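Local coordinates for alginate lyase AlgAT5 (Defluviitalea, PDB 5ZQI), which is an alginate lyase of polysaccharide lyase family 7, probably cleaving the polysaccharide alginate by beta-elimination, at residues Leu69-Ile73 with Tyr87-Phe93; Val103-His107 with Pro119-Leu123; Ala106-Gly110 with Asp251-Tyr256. One frame throughout, in Å; residues are numbered along the deposited sequence. Where two conformers were deposited one is given.

How the contacts relate
Followed from the N terminus, the chain first passes through strand 67-70, and contact 1 closes a short loop by bringing Tyr87-Phe93 back over Leu69-Ile73. It closes before contact 2 opens, on strand 102-107, to close in turn at strand 120-127. Contact 3 starts from the same strand, sharing Ala106 and His107, but closes far later, at the entry to strand 256-269, and the loop between the two segments of contact 2 falls within its much longer span. Contacts 1 and 2 join the two sheets of a beta-sandwich, whereas contact 3 ties neighbouring strands within one sheet. A salt bridge between Glu91 and Lys105 links contacts 1 and 2, and His107 lies against Tyr92.

Contact 1: residues Leu69-Ile73 with Tyr87-Phe93; sequences LTLPI and YEHSEYF
Leu69 and Phe93 approach from opposite directions, methyl against ring. Leu69 CD2 sits above the middle of the ring, 3.7 Å from the Phe93 centroid and 12° off the normal, a clear CH-pi contact. In Leu69, CG lies anti to the backbone N (chi1 177°), which carries the branch out to the aromatic side. The same methyl touches a second ring, Leu69 CD2 lying 4.0 Å from Tyr87 CE2. Tyr87 in turn directs its phenol end at Leu71, with Tyr87 OH 3.4 Å from Leu71 CD1. Pro72 passes across Tyr92, its CG over one face at 3.9 Å from the Tyr92 centroid, while Glu91 CG lies over the opposite face. Ile73 divides its branches between two rings. With CG1 set between the backbone N and the carbonyl carbon (chi1 57°), CG2 comes within 3.5 Å of Tyr92 CE2 and CD1 within 3.6 Å of His89 NE2.

The packing across the contact is largely through carbon atoms; the hydrogen bonds lie within Tyr87-Phe93. His89 ND1 accepts Glu91 N at 3.0 Å, close to the ring plane, and also Tyr92 N, well out of that plane. An alanine here has no ring nitrogen for the amides of Glu91 and Tyr92, so the turn would probably be less firmly held and a gap opened beside Ile73 CD1. The pair Tyr92-Phe93, set opposite the single residue His89, makes a classic beta bulge at the start of edge strand 93-95, whose Phe93 packs on Leu69 of strand 67-70 in the other sheet, as befits a family 7 beta-sandwich.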
loop_
_atom_site.group_PDB
_atom_site.type_symbol
_atom_site.label_atom_id
_atom_site.label_comp_id
_atom_site.label_asym_id
_atom_site.label_seq_id
_atom_site.Cartn_x
_atom_site.Cartn_y
_atom_site.Cartn_z
ATOM N N LEU A 69 5.889 -2.051 -9.561
ATOM C CA LEU A 69 6.483 -1.451 -8.368
ATOM C C LEU A 69 7.004 -0.049 -8.665
ATOM O O LEU A 69 7.712 0.134 -9.657
ATOM C CB LEU A 69 7.633 -2.317 -7.855
ATOM C CG LEU A 69 8.411 -1.790 -6.649
ATOM C CD1 LEU A 69 7.607 -1.849 -5.385
ATOM C CD2 LEU A 69 9.712 -2.607 -6.499
ATOM N N THR A 70 6.664 0.922 -7.807
ATOM C CA THR A 70 7.314 2.230 -7.805
ATOM C C THR A 70 8.310 2.308 -6.651
ATOM O O THR A 70 7.981 1.934 -5.518
ATOM C CB THR A 70 6.308 3.364 -7.696
ATOM O OG1 THR A 70 5.364 3.249 -8.777
ATOM C CG2 THR A 70 7.028 4.733 -7.734
ATOM N N LEU A 71 9.533 2.777 -6.947
ATOM C CA LEU A 71 10.623 2.881 -5.992
ATOM C C LEU A 71 10.748 4.269 -5.392
ATOM O O LEU A 71 10.212 5.255 -5.909
ATOM C CB LEU A 71 11.940 2.543 -6.690
ATOM C CG LEU A 71 12.142 1.101 -7.155
ATOM C CD1 LEU A 71 13.372 0.989 -8.066
ATOM C CD2 LEU A 71 12.245 0.136 -6.013
ATOM N N PRO A 72 11.480 4.367 -4.243
ATOM C CA PRO A 72 11.760 5.691 -3.665
ATOM C C PRO A 72 13.074 6.323 -4.119
ATOM O O PRO A 72 13.572 7.293 -3.523
ATOM C CB PRO A 72 11.802 5.403 -2.159
ATOM C CG PRO A 72 12.393 3.992 -2.126
ATOM C CD PRO A 72 11.770 3.258 -3.300
ATOM N N ILE A 73 13.642 5.766 -5.189
ATOM C CA ILE A 73 14.923 6.205 -5.744
ATOM C C ILE A 73 14.795 6.248 -7.260
ATOM O O ILE A 73 13.760 5.892 -7.818
ATOM C CB ILE A 73 16.109 5.298 -5.333
ATOM C CG1 ILE A 73 15.809 3.875 -5.774
ATOM C CG2 ILE A 73 16.354 5.405 -3.830
ATOM C CD1 ILE A 73 17.039 2.940 -5.685
ATOM N N TYR A 87 13.349 -9.091 -9.599
ATOM C CA TYR A 87 13.870 -7.855 -9.017
ATOM C C TYR A 87 13.895 -7.894 -7.488
ATOM O O TYR A 87 12.945 -8.355 -6.833
ATOM C CB TYR A 87 13.030 -6.654 -9.473
ATOM C CG TYR A 87 13.556 -5.339 -8.933
ATOM C CD1 TYR A 87 14.626 -4.686 -9.542
ATOM C CD2 TYR A 87 13.012 -4.781 -7.778
ATOM C CE1 TYR A 87 15.100 -3.488 -9.015
ATOM C CE2 TYR A 87 13.496 -3.578 -7.247
ATOM C CZ TYR A 87 14.560 -2.976 -7.849
ATOM O OH TYR A 87 15.084 -1.816 -7.294
ATOM N N GLU A 88 14.962 -7.337 -6.909
ATOM C CA GLU A 88 14.968 -6.986 -5.492
ATOM C C GLU A 88 15.853 -5.750 -5.335
ATOM O O GLU A 88 16.657 -5.419 -6.214
ATOM C CB GLU A 88 15.468 -8.139 -4.601
ATOM C CG GLU A 88 16.910 -8.503 -4.799
ATOM C CD GLU A 88 17.434 -9.451 -3.742
ATOM O OE1 GLU A 88 18.373 -10.244 -4.044
ATOM O OE2 GLU A 88 16.945 -9.376 -2.580
ATOM N N HIS A 89 15.694 -5.073 -4.206
ATOM C CA HIS A 89 16.591 -4.010 -3.773
ATOM C C HIS A 89 16.900 -4.252 -2.305
ATOM O O HIS A 89 15.983 -4.249 -1.476
ATOM C CB HIS A 89 15.975 -2.643 -3.970
ATOM C CG HIS A 89 16.939 -1.529 -3.751
ATOM N ND1 HIS A 89 17.507 -1.262 -2.519
ATOM C CD2 HIS A 89 17.503 -0.650 -4.614
ATOM C CE1 HIS A 89 18.345 -0.256 -2.634
ATOM N NE2 HIS A 89 18.351 0.141 -3.892
ATOM N N SER A 90 18.182 -4.423 -1.984
ATOM C CA SER A 90 18.620 -4.852 -0.651
ATOM C C SER A 90 18.132 -3.927 0.461
ATOM O O SER A 90 18.043 -4.358 1.613
ATOM C CB SER A 90 20.137 -4.946 -0.635
ATOM O OG SER A 90 20.693 -3.662 -0.758
ATOM N N GLU A 91 17.879 -2.656 0.160
ATOM C CA GLU A 91 17.357 -1.746 1.177
ATOM C C GLU A 91 15.854 -1.522 1.101
ATOM O O GLU A 91 15.192 -1.420 2.144
ATOM C CB GLU A 91 18.045 -0.381 1.080
ATOM C CG GLU A 91 17.676 0.570 2.226
ATOM C CD GLU A 91 18.557 1.786 2.302
ATOM O OE1 GLU A 91 19.429 1.958 1.425
ATOM O OE2 GLU A 91 18.376 2.574 3.259
ATOM N N TYR A 92 15.289 -1.418 -0.097
ATOM C CA TYR A 92 13.919 -0.933 -0.230
ATOM C C TYR A 92 12.870 -1.984 -0.529
ATOM O O TYR A 92 11.695 -1.731 -0.213
ATOM C CB TYR A 92 13.850 0.169 -1.325
ATOM C CG TYR A 92 14.769 1.335 -1.029
ATOM C CD1 TYR A 92 14.623 2.079 0.130
ATOM C CD2 TYR A 92 15.803 1.657 -1.878
ATOM C CE1 TYR A 92 15.464 3.129 0.407
ATOM C CE2 TYR A 92 16.679 2.672 -1.589
ATOM C CZ TYR A 92 16.512 3.400 -0.460
ATOM O OH TYR A 92 17.381 4.435 -0.219
ATOM N N PHE A 93 13.247 -3.148 -1.074
ATOM C CA PHE A 93 12.250 -4.118 -1.576
ATOM C C PHE A 93 12.876 -5.512 -1.615
ATOM O O PHE A 93 13.538 -5.877 -2.584
ATOM C CB PHE A 93 11.745 -3.692 -2.945
ATOM C CG PHE A 93 10.743 -4.636 -3.592
ATOM C CD1 PHE A 93 9.436 -4.678 -3.152
ATOM C CD2 PHE A 93 11.112 -5.450 -4.659
ATOM C CE1 PHE A 93 8.523 -5.502 -3.775
ATOM C CE2 PHE A 93 10.214 -6.277 -5.272
ATOM C CZ PHE A 93 8.889 -6.296 -4.833
#

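Contact 2: residues Val103-His107 with Pro119-Leu123; sequences VFKAH and PRCEL
Phe104 and Cys121 meet where two strands of different sheets come close, and the carbonyl oxygen of the cysteine comes nearer the ring than its sulfur does. Phe104 CD2 lies 3.3 Å from Cys121 O, which approaches the ring obliquely. The Phe104 ring is brought there by a first torsion of -62°, with CG beside its own backbone N and anti to the carbonyl carbon. Cys121 is set differently: SG stands anti to the backbone N (chi1 -171°) and lies beside the ring, 4.2 Å from Phe104 CD2, in an oblique sulfur-aromatic contact. Leu123 crosses Phe104 at about a right angle, and its CD1 reaches Phe104 CZ at 3.9 Å. Phe93 also meets the Phe104 ring, extending the aromatic packing.

The setting is the interior of a beta-sandwich: strand 102-107 belongs to one sheet and strand 120-127 to the other, and the short segments run at 142° to each other, face packing rather than strand pairing. The close approach is consistent with the small side chains of Ala106 and Cys121. Ala106 CB rests on the opposing backbone, 3.6 Å from Arg120 C, and Cys121 CB packs 3.3 Å from Lys105 O, a carbonyl oxygen that is buried without a polar partner in the model. At the His107 end, Pro119 CG lies 3.1 Å from His107 O.

Lys105 points away from this interior with all four torsions extended, carrying NZ to a salt bridge with Glu91. Arg120 points away too, from the other strand, and its NH1 donates to Glu122 OE1 at 2.9 Å. OE1 lies in the guanidinium plane, while the donor stands somewhat out of the carboxylate plane on its syn side; Lys238 is a second salt-bridge partner of that oxygen.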
loop_
_atom_site.group_PDB
_atom_site.type_symbol
_atom_site.label_atom_id
_atom_site.label_comp_id
_atom_site.label_asym_id
_atom_site.label_seq_id
_atom_site.Cartn_x
_atom_site.Cartn_y
_atom_site.Cartn_z
ATOM N N VAL A 103 9.742 -6.881 2.637
ATOM C CA VAL A 103 10.009 -5.602 3.280
ATOM C C VAL A 103 9.903 -4.489 2.247
ATOM O O VAL A 103 10.528 -4.560 1.178
ATOM C CB VAL A 103 11.411 -5.607 3.909
ATOM C CG1 VAL A 103 11.716 -4.221 4.534
ATOM C CG2 VAL A 103 11.558 -6.700 4.925
ATOM N N PHE A 104 9.089 -3.471 2.561
ATOM C CA PHE A 104 8.948 -2.257 1.755
ATOM C C PHE A 104 9.436 -1.101 2.621
ATOM O O PHE A 104 8.902 -0.879 3.714
ATOM C CB PHE A 104 7.504 -1.997 1.331
ATOM C CG PHE A 104 6.889 -3.053 0.453
ATOM C CD1 PHE A 104 6.411 -4.244 0.995
ATOM C CD2 PHE A 104 6.736 -2.839 -0.905
ATOM C CE1 PHE A 104 5.817 -5.183 0.161
ATOM C CE2 PHE A 104 6.152 -3.773 -1.715
ATOM C CZ PHE A 104 5.691 -4.942 -1.190
ATOM N N LYS A 105 10.394 -0.327 2.113
ATOM C CA LYS A 105 10.947 0.827 2.823
ATOM C C LYS A 105 10.920 2.040 1.912
ATOM O O LYS A 105 11.352 1.950 0.772
ATOM C CB LYS A 105 12.387 0.550 3.297
ATOM C CG LYS A 105 13.096 1.781 3.850
ATOM C CD LYS A 105 14.470 1.438 4.389
ATOM C CE LYS A 105 15.234 2.706 4.763
ATOM N NZ LYS A 105 16.575 2.463 5.341
ATOM N N ALA A 106 10.468 3.188 2.426
ATOM C CA ALA A 106 10.610 4.461 1.724
ATOM C C ALA A 106 11.066 5.517 2.715
ATOM O O ALA A 106 10.376 5.794 3.700
ATOM C CB ALA A 106 9.303 4.867 1.027
ATOM N N HIS A 107 12.235 6.081 2.443
ATOM C CA HIS A 107 12.835 7.092 3.305
ATOM C C HIS A 107 12.372 8.495 2.940
ATOM O O HIS A 107 12.014 8.773 1.801
ATOM C CB HIS A 107 14.363 7.010 3.237
ATOM C CG HIS A 107 14.924 7.198 1.859
ATOM N ND1 HIS A 107 14.473 6.488 0.763
ATOM C CD2 HIS A 107 15.885 8.033 1.401
ATOM C CE1 HIS A 107 15.143 6.880 -0.309
ATOM N NE2 HIS A 107 16.013 7.806 0.055
ATOM N N PRO A 119 7.447 10.137 -0.678
ATOM C CA PRO A 119 8.096 8.974 -1.309
ATOM C C PRO A 119 7.393 7.668 -1.005
ATOM O O PRO A 119 6.699 7.517 0.002
ATOM C CB PRO A 119 9.483 8.994 -0.672
ATOM C CG PRO A 119 9.225 9.554 0.736
ATOM C CD PRO A 119 8.116 10.548 0.576
ATOM N N ARG A 120 7.608 6.704 -1.895
ATOM C CA ARG A 120 6.962 5.415 -1.744
ATOM C C ARG A 120 7.845 4.288 -2.252
ATOM O O ARG A 120 8.700 4.472 -3.109
ATOM C CB ARG A 120 5.614 5.362 -2.486
ATOM C CG ARG A 120 5.739 5.222 -3.976
ATOM C CD ARG A 120 4.421 5.461 -4.664
ATOM N NE ARG A 120 4.085 6.871 -4.769
ATOM C CZ ARG A 120 2.896 7.412 -4.496
ATOM N NH1 ARG A 120 1.901 6.682 -4.024
ATOM N NH2 ARG A 120 2.736 8.697 -4.714
ATOM N N CYS A 121 7.577 3.093 -1.710
ATOM C CA CYS A 121 7.989 1.815 -2.301
ATOM C C CYS A 121 6.709 0.987 -2.329
ATOM O O CYS A 121 6.293 0.443 -1.291
ATOM C CB CYS A 121 9.085 1.150 -1.517
ATOM S SG CYS A 121 9.713 -0.260 -2.461
ATOM N N GLU A 122 6.028 0.988 -3.487
ATOM C CA GLU A 122 4.613 0.643 -3.508
ATOM C C GLU A 122 4.213 -0.051 -4.791
ATOM O O GLU A 122 4.617 0.365 -5.886
ATOM C CB GLU A 122 3.767 1.919 -3.335
ATOM C CG GLU A 122 2.345 1.664 -2.780
ATOM C CD GLU A 122 1.487 2.924 -2.699
ATOM O OE1 GLU A 122 1.671 3.852 -3.522
ATOM O OE2 GLU A 122 0.609 3.018 -1.802
ATOM N N LEU A 123 3.398 -1.098 -4.630
ATOM C CA LEU A 123 2.829 -1.833 -5.753
ATOM C C LEU A 123 1.528 -1.184 -6.246
ATOM O O LEU A 123 0.701 -0.742 -5.461
ATOM C CB LEU A 123 2.556 -3.296 -5.353
ATOM C CG LEU A 123 3.757 -4.121 -4.904
ATOM C CD1 LEU A 123 3.272 -5.416 -4.234
ATOM C CD2 LEU A 123 4.683 -4.419 -6.015
#

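Contact 3: residues Ala106-Gly110 with Asp251-Tyr256; sequences AHCGG and DSEDAY
Cys108 N donates to Ala255 O at 2.8 Å in a fairly straight bond, 162° at the hydrogen, the shortest backbone bond between the two segments. His107 CA adds a lesser, bent CA-H...O contact with Ala255 O at 3.2 Å. These belong to the margin of an antiparallel sheet, where His107 and Tyr256 form a non-hydrogen-bonded pair just as strand 102-107 ends and strand 256-269 begins. A type I beta turn, His107-Gly110, follows on from the first strand, and another, Ser252-Ala255, leads into the second; the two turns pack together.

His107 and Tyr256 leave the sheet on the same face, their CB atoms 4.1 Å apart. The two rings nevertheless part: the Tyr256 side chain leads away, and its ring stacks with that of His153 and meets Lys105 in a cation-pi contact. The His107 ring stays over its own turn, one face against Gly110 N.

Cys108 fills the joint between the turns. Its SG is anti to the carbonyl carbon (chi1 -66°), a setting that brings it 3.9 Å from Ala255 CB and also against Asp251 CB, while Cys108 CB lies 3.4 Å from Ser252 O. The Asp251 carboxylate is itself held by Ser245 and by the backbone N-H groups of Val157 and Lys158, which probably helps hold Asp251 CB beside the sulfur.

Glu253 O serves the second backbone bond, from Gly109 N at 3.0 Å, more bent than the first. Packing at this glycine is close, with Glu253 CB 4.1 Å from Gly109 CA. Glu253 O also lies at the edge of the His107 ring, near its plane, 3.5 Å from His107 CD2.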
loop_
_atom_site.group_PDB
_atom_site.type_symbol
_atom_site.label_atom_id
_atom_site.label_comp_id
_atom_site.label_asym_id
_atom_site.label_seq_id
_atom_site.Cartn_x
_atom_site.Cartn_y
_atom_site.Cartn_z
ATOM N N ALA A 106 10.468 3.188 2.426
ATOM C CA ALA A 106 10.610 4.461 1.724
ATOM C C ALA A 106 11.066 5.517 2.715
ATOM O O ALA A 106 10.376 5.794 3.700
ATOM C CB ALA A 106 9.303 4.867 1.027
ATOM N N HIS A 107 12.235 6.081 2.443
ATOM C CA HIS A 107 12.835 7.092 3.305
ATOM C C HIS A 107 12.372 8.495 2.940
ATOM O O HIS A 107 12.014 8.773 1.801
ATOM C CB HIS A 107 14.363 7.010 3.237
ATOM C CG HIS A 107 14.924 7.198 1.859
ATOM N ND1 HIS A 107 14.473 6.488 0.763
ATOM C CD2 HIS A 107 15.885 8.033 1.401
ATOM C CE1 HIS A 107 15.143 6.880 -0.309
ATOM N NE2 HIS A 107 16.013 7.806 0.055
ATOM N N CYS A 108 12.419 9.389 3.933
ATOM C CA CYS A 108 11.849 10.729 3.777
ATOM C C CYS A 108 12.591 11.558 2.750
ATOM O O CYS A 108 12.021 12.510 2.199
ATOM C CB CYS A 108 11.811 11.433 5.140
ATOM S SG CYS A 108 10.676 10.654 6.329
ATOM N N GLY A 109 13.842 11.232 2.479
ATOM C CA GLY A 109 14.605 11.893 1.448
ATOM C C GLY A 109 14.448 11.303 0.072
ATOM O O GLY A 109 15.102 11.764 -0.868
ATOM N N GLY A 110 13.557 10.336 -0.093
ATOM C CA GLY A 110 13.439 9.660 -1.369
ATOM C C GLY A 110 12.846 10.521 -2.472
ATOM O O GLY A 110 12.201 11.542 -2.244
ATOM N N ASP A 251 11.640 15.939 9.129
ATOM C CA ASP A 251 12.302 14.651 9.202
ATOM C C ASP A 251 13.631 14.698 8.464
ATOM O O ASP A 251 13.814 15.471 7.521
ATOM C CB ASP A 251 11.394 13.555 8.637
ATOM C CG ASP A 251 10.455 12.976 9.704
ATOM O OD1 ASP A 251 10.998 12.432 10.695
ATOM O OD2 ASP A 251 9.217 13.095 9.589
ATOM N N SER A 252 14.573 13.869 8.922
ATOM C CA SER A 252 15.851 13.722 8.244
ATOM C C SER A 252 15.691 12.894 6.965
ATOM O O SER A 252 14.719 12.164 6.775
ATOM C CB SER A 252 16.872 13.069 9.169
ATOM O OG SER A 252 16.575 11.715 9.372
ATOM N N GLU A 253 16.676 13.020 6.075
ATOM C CA GLU A 253 16.615 12.274 4.823
ATOM C C GLU A 253 16.550 10.770 5.056
ATOM O O GLU A 253 15.920 10.047 4.268
ATOM C CB GLU A 253 17.811 12.618 3.936
ATOM C CG GLU A 253 17.779 14.045 3.370
ATOM C CD GLU A 253 19.069 14.446 2.701
ATOM O OE1 GLU A 253 19.962 13.587 2.558
ATOM O OE2 GLU A 253 19.197 15.626 2.318
ATOM N N ASP A 254 17.169 10.280 6.130
ATOM C CA ASP A 254 17.245 8.847 6.387
ATOM C C ASP A 254 16.160 8.339 7.339
ATOM O O ASP A 254 16.109 7.134 7.615
ATOM C CB ASP A 254 18.637 8.467 6.922
ATOM C CG ASP A 254 19.044 9.247 8.141
ATOM O OD1 ASP A 254 18.191 9.924 8.749
ATOM O OD2 ASP A 254 20.246 9.188 8.484
ATOM N N ALA A 255 15.282 9.207 7.829
ATOM C CA ALA A 255 14.080 8.735 8.503
ATOM C C ALA A 255 13.237 7.965 7.500
ATOM O O ALA A 255 13.304 8.216 6.292
ATOM C CB ALA A 255 13.280 9.898 9.078
ATOM N N TYR A 256 12.459 7.001 7.981
ATOM C CA TYR A 256 11.729 6.192 7.014
ATOM C C TYR A 256 10.502 5.511 7.600
ATOM O O TYR A 256 10.376 5.306 8.815
ATOM C CB TYR A 256 12.646 5.121 6.401
ATOM C CG TYR A 256 13.206 4.101 7.386
ATOM C CD1 TYR A 256 14.331 4.376 8.159
ATOM C CD2 TYR A 256 12.627 2.843 7.483
ATOM C CE1 TYR A 256 14.865 3.406 9.004
ATOM C CE2 TYR A 256 13.141 1.879 8.340
ATOM C CZ TYR A 256 14.258 2.166 9.091
ATOM O OH TYR A 256 14.753 1.172 9.928
#